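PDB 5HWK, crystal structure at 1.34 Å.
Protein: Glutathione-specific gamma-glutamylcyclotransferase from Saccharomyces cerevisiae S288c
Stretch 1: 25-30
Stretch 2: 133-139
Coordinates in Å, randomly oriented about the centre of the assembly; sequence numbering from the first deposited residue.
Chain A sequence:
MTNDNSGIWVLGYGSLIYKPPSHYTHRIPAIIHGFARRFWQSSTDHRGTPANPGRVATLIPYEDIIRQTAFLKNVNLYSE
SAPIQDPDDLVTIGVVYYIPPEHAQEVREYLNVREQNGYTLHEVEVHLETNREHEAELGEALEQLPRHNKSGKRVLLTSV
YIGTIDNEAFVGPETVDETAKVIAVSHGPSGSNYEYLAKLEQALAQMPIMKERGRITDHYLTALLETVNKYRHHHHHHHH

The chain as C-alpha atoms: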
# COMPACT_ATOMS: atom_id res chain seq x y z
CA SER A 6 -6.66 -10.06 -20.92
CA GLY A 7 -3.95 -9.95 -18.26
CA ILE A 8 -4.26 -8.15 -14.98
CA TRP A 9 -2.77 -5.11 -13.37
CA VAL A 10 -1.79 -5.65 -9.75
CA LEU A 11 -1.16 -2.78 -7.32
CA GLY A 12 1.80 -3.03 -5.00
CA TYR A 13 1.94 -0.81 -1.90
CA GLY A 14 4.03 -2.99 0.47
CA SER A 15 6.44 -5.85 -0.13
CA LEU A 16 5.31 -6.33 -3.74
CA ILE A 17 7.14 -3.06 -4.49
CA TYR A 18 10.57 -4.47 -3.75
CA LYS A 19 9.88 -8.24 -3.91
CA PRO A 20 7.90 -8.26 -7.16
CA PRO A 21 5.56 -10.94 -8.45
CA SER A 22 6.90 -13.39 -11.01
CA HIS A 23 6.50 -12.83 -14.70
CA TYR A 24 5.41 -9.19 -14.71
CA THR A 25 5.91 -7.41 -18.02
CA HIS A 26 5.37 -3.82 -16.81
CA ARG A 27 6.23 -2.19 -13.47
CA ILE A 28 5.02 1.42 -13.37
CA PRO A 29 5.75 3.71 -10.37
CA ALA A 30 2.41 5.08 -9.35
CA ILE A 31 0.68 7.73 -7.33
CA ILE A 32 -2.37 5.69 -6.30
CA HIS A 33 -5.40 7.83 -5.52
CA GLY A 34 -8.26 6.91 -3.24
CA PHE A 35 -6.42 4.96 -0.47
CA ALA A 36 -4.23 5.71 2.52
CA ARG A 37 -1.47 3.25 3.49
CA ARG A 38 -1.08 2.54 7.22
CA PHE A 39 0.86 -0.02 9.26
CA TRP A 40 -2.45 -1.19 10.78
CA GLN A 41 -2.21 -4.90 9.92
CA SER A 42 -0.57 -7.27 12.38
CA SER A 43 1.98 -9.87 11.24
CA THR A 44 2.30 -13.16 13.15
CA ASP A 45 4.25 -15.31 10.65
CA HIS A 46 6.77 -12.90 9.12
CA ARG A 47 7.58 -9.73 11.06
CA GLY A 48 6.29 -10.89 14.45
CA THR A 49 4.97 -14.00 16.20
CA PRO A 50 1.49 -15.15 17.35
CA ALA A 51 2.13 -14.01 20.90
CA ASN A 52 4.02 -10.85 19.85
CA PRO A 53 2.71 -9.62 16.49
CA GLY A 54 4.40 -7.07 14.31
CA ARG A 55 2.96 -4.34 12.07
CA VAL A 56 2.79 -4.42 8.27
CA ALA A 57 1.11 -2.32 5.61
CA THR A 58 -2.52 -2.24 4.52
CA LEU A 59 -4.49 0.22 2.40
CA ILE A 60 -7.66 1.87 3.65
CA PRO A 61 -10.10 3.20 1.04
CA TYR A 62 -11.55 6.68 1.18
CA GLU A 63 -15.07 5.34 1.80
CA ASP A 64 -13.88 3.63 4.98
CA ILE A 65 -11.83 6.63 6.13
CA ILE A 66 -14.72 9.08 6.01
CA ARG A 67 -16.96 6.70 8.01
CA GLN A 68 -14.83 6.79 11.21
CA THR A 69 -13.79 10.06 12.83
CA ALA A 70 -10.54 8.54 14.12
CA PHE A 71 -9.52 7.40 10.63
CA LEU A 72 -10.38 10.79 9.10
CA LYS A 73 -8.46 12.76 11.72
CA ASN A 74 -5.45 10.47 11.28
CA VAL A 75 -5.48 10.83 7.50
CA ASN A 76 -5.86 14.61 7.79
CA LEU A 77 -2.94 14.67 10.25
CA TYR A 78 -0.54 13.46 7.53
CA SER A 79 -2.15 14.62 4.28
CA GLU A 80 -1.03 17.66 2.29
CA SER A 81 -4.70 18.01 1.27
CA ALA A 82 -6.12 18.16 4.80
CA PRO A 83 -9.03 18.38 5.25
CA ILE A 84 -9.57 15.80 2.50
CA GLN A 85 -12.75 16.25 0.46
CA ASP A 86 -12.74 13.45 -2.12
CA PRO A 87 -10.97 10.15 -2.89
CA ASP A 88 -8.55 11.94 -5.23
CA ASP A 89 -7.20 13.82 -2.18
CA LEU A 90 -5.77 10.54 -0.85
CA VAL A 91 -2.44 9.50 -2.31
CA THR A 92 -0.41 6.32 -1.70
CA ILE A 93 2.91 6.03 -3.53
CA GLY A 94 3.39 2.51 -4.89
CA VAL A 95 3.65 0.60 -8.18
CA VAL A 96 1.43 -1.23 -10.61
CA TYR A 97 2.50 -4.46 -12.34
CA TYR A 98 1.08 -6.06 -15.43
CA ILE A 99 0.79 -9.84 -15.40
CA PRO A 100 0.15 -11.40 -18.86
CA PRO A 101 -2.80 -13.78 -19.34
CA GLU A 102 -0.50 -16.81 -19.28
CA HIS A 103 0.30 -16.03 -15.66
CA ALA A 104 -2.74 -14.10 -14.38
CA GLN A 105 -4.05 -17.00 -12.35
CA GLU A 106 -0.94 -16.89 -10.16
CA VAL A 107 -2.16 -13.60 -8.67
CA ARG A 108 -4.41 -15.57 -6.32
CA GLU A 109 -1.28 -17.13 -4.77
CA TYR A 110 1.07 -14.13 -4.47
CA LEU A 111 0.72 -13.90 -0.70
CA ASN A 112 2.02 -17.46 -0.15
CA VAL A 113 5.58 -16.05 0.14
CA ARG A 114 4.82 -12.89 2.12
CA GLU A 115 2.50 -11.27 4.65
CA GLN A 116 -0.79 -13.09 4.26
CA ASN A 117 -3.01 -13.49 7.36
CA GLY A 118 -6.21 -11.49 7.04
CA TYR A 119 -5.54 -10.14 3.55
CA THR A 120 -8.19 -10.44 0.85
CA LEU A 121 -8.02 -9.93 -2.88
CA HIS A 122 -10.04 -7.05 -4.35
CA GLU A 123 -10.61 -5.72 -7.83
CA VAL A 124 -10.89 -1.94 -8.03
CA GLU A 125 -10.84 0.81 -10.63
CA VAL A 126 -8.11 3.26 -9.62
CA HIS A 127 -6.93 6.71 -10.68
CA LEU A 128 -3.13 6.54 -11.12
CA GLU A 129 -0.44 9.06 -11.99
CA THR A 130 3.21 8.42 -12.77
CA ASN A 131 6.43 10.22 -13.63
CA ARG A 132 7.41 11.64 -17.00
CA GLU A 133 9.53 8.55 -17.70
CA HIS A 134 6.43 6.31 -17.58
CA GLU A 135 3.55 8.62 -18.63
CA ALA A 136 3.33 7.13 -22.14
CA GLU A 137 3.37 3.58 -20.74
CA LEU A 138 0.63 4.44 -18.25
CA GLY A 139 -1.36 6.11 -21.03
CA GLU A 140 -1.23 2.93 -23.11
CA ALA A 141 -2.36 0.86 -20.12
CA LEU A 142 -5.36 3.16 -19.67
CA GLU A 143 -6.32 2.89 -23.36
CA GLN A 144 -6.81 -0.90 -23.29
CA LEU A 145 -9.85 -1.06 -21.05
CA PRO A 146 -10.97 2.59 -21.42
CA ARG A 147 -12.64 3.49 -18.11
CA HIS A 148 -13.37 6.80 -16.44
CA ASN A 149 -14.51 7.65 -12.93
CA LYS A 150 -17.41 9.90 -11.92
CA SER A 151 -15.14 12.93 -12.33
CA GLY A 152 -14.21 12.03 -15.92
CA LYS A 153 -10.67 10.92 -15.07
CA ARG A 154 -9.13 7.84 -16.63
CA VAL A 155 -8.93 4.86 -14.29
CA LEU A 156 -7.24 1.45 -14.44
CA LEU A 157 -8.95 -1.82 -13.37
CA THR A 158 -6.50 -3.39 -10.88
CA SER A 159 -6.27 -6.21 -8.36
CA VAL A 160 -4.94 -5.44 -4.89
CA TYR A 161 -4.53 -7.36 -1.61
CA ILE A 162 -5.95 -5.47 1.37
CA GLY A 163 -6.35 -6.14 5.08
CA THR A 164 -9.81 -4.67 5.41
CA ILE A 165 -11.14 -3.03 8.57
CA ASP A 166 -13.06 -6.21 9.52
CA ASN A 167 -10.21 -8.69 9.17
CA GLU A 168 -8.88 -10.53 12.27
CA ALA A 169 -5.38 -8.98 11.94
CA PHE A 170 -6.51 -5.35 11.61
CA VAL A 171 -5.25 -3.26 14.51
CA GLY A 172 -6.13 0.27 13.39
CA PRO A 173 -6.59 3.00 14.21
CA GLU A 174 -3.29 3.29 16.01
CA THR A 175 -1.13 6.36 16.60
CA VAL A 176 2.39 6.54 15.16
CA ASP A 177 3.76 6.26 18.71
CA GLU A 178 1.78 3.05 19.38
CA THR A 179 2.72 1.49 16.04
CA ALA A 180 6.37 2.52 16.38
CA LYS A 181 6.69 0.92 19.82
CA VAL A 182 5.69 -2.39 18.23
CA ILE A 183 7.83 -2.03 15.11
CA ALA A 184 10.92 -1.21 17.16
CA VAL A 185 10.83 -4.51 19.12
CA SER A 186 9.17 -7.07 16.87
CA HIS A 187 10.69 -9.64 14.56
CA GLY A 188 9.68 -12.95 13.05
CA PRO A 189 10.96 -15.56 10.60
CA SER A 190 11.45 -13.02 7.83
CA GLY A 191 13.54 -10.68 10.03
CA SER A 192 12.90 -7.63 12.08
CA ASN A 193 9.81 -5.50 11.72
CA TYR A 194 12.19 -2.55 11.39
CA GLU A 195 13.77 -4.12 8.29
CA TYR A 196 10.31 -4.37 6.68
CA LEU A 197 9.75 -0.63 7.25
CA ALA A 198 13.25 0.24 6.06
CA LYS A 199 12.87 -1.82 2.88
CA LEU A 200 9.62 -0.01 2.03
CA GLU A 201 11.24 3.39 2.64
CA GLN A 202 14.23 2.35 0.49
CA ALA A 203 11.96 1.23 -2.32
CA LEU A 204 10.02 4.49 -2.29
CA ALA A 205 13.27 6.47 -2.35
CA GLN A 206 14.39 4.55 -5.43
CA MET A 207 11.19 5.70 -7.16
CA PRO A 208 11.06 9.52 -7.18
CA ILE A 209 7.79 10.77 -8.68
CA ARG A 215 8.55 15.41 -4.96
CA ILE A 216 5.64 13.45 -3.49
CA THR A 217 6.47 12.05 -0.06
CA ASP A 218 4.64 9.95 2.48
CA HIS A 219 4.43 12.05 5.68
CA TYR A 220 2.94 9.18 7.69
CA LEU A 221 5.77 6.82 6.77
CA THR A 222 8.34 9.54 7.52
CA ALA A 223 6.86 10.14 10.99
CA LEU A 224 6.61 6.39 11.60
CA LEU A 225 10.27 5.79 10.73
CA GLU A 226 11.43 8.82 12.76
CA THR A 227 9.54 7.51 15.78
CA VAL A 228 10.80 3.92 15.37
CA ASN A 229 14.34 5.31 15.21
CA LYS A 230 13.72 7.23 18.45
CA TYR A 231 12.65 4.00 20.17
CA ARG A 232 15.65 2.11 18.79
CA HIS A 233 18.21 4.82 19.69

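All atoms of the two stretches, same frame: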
# COMPACT_ATOMS: atom_id res chain seq x y z
N THR A 25 5.32 -8.01 -16.82
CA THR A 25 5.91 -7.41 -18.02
C THR A 25 5.90 -5.89 -18.04
O THR A 25 6.50 -5.30 -18.96
CB THR A 25 5.25 -7.92 -19.30
OG1 THR A 25 3.89 -7.55 -19.24
CG2 THR A 25 5.37 -9.43 -19.44
N HIS A 26 5.24 -5.25 -17.08
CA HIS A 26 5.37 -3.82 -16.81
C HIS A 26 5.42 -3.63 -15.30
O HIS A 26 4.74 -4.35 -14.55
CB HIS A 26 4.14 -3.04 -17.31
CG HIS A 26 3.91 -3.15 -18.78
ND1 HIS A 26 4.43 -2.25 -19.68
CD2 HIS A 26 3.23 -4.06 -19.50
CE1 HIS A 26 4.05 -2.59 -20.90
NE2 HIS A 26 3.33 -3.69 -20.82
N ARG A 27 6.17 -2.61 -14.88
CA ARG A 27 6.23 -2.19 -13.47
C ARG A 27 6.27 -0.67 -13.52
O ARG A 27 7.30 -0.09 -13.90
CB ARG A 27 7.48 -2.74 -12.77
CG ARG A 27 7.58 -2.27 -11.37
CD ARG A 27 8.89 -2.77 -10.70
NE ARG A 27 8.96 -2.47 -9.26
CZ ARG A 27 9.47 -1.35 -8.78
NH1 ARG A 27 9.93 -0.42 -9.61
NH2 ARG A 27 9.55 -1.17 -7.45
N ILE A 28 5.17 -0.02 -13.19
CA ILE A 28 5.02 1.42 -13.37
C ILE A 28 4.94 2.07 -11.99
O ILE A 28 4.00 1.78 -11.24
CB ILE A 28 3.74 1.74 -14.16
CG1 ILE A 28 3.75 1.07 -15.54
CG2 ILE A 28 3.53 3.26 -14.20
CD1 ILE A 28 2.49 1.30 -16.30
N PRO A 29 5.88 2.96 -11.63
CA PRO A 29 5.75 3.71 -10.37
C PRO A 29 4.46 4.50 -10.41
O PRO A 29 4.09 5.04 -11.45
CB PRO A 29 6.96 4.64 -10.39
CG PRO A 29 7.89 4.08 -11.37
CD PRO A 29 7.07 3.38 -12.39
N ALA A 30 3.76 4.54 -9.29
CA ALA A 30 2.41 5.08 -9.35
C ALA A 30 2.08 5.89 -8.11
O ALA A 30 2.36 5.46 -6.98
CB ALA A 30 1.36 3.96 -9.45
N GLU A 133 8.89 9.70 -17.07
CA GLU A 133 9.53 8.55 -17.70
C GLU A 133 8.52 7.48 -18.09
O GLU A 133 8.74 6.76 -19.07
CB GLU A 133 10.63 7.99 -16.80
N HIS A 134 7.40 7.37 -17.35
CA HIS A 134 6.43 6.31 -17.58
C HIS A 134 5.06 6.80 -18.05
O HIS A 134 4.16 5.97 -18.23
CB HIS A 134 6.24 5.45 -16.31
CG HIS A 134 7.46 4.69 -15.89
ND1 HIS A 134 8.46 5.25 -15.12
CD2 HIS A 134 7.83 3.41 -16.11
CE1 HIS A 134 9.39 4.35 -14.89
NE2 HIS A 134 9.03 3.22 -15.48
N GLU A 135 4.87 8.10 -18.25
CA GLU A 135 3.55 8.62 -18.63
C GLU A 135 2.98 7.93 -19.88
O GLU A 135 1.80 7.57 -19.92
CB GLU A 135 3.62 10.14 -18.84
N ALA A 136 3.81 7.76 -20.91
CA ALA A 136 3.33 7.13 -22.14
C ALA A 136 2.92 5.69 -21.89
O ALA A 136 1.91 5.22 -22.44
CB ALA A 136 4.43 7.18 -23.20
N GLU A 137 3.71 4.96 -21.11
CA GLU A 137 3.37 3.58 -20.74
C GLU A 137 2.06 3.53 -19.95
O GLU A 137 1.18 2.69 -20.23
CB GLU A 137 4.53 3.01 -19.93
CG GLU A 137 4.40 1.54 -19.61
CD GLU A 137 5.58 1.02 -18.82
OE1 GLU A 137 6.45 1.84 -18.43
OE2 GLU A 137 5.64 -0.20 -18.58
N LEU A 138 1.90 4.41 -18.97
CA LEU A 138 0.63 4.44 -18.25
C LEU A 138 -0.52 4.79 -19.19
O LEU A 138 -1.60 4.20 -19.12
CB LEU A 138 0.71 5.43 -17.09
CG LEU A 138 -0.60 5.60 -16.32
CD1 LEU A 138 -1.03 4.30 -15.68
CD2 LEU A 138 -0.40 6.66 -15.25
N GLY A 139 -0.30 5.74 -20.11
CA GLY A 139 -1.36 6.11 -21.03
C GLY A 139 -1.81 4.95 -21.89
O GLY A 139 -3.01 4.78 -22.13
O HOH W 1 7.65 -1.30 -16.94
O HOH W 2 9.32 0.02 -16.23

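A strand that packs against a helix often combines a hydrophobic centre with polar contacts at its margin, and the glutathione-specific gamma-glutamylcyclotransferase of yeast offers a compact example. Its two stretches lie at least 105 residues apart wherever they touch, so the contact is purely tertiary. The strand that includes Arg27 to Ala30 and the helix that includes Glu135 to Gly139 run at 111° to one another, with their axes 9.3 Å apart at closest approach. The backbones draw nearest where the CA atoms of Ile28 and His134 are 6.6 Å apart. At that separation no backbone hydrogen bond links the stretches, and side chains and water do the joining. The helix meanwhile satisfies its own backbone: Leu138 N donates to His134 O at 2.8 Å, and Gly139 N to Glu135 O at the same distance.

The apolar part of the contact centres on Ile28, which loses more surface to the other stretch than any of its neighbours. Its CA-to-CB bond points sideways, but the m, t rotamer brings the end of the side chain nearer the helix. Ile28 CD1 comes within 4.1 Å of Leu138 CA, Ile28 CG2 within 4.1 Å of His134 CB, and Ile28 CG1 within 3.8 Å of Glu137 CD. The last of these shows that an acidic side chain can contribute packing as well as charge.

Pro29 CD sits over one face of the His134 imidazole, 3.5 Å from the ring centroid and only 7° off the ring normal. This is a CH-pi interaction: the proline CD lies next to the ring nitrogen, so its hydrogens are slightly polarised and suit the electron-rich face.

The direct polar link is a single short hydrogen bond. His26 ND1 donates to Glu137 OE2 at 2.6 Å with an angle of 160°, and the carboxylate oxygen lies at the ring edge, near its plane, where the nitrogen's hydrogen points. Both CA-to-CB bonds are directed toward the opposing stretch, and the fully extended t, t conformation of Glu137 carries its carboxylate across the gap.

Water extends this network to the strand backbone. Water 1 accepts from Arg27 N at 2.9 Å and donates to Glu137 OE2 at 2.8 Å, so one carboxylate oxygen serves both the histidine and the bridge. Water 2 donates to Arg27 O at 3.1 Å and hydrogen-bonds His134 NE2 at 3.3 Å. Arg27 joins through its main chain; its CA-to-CB bond points away.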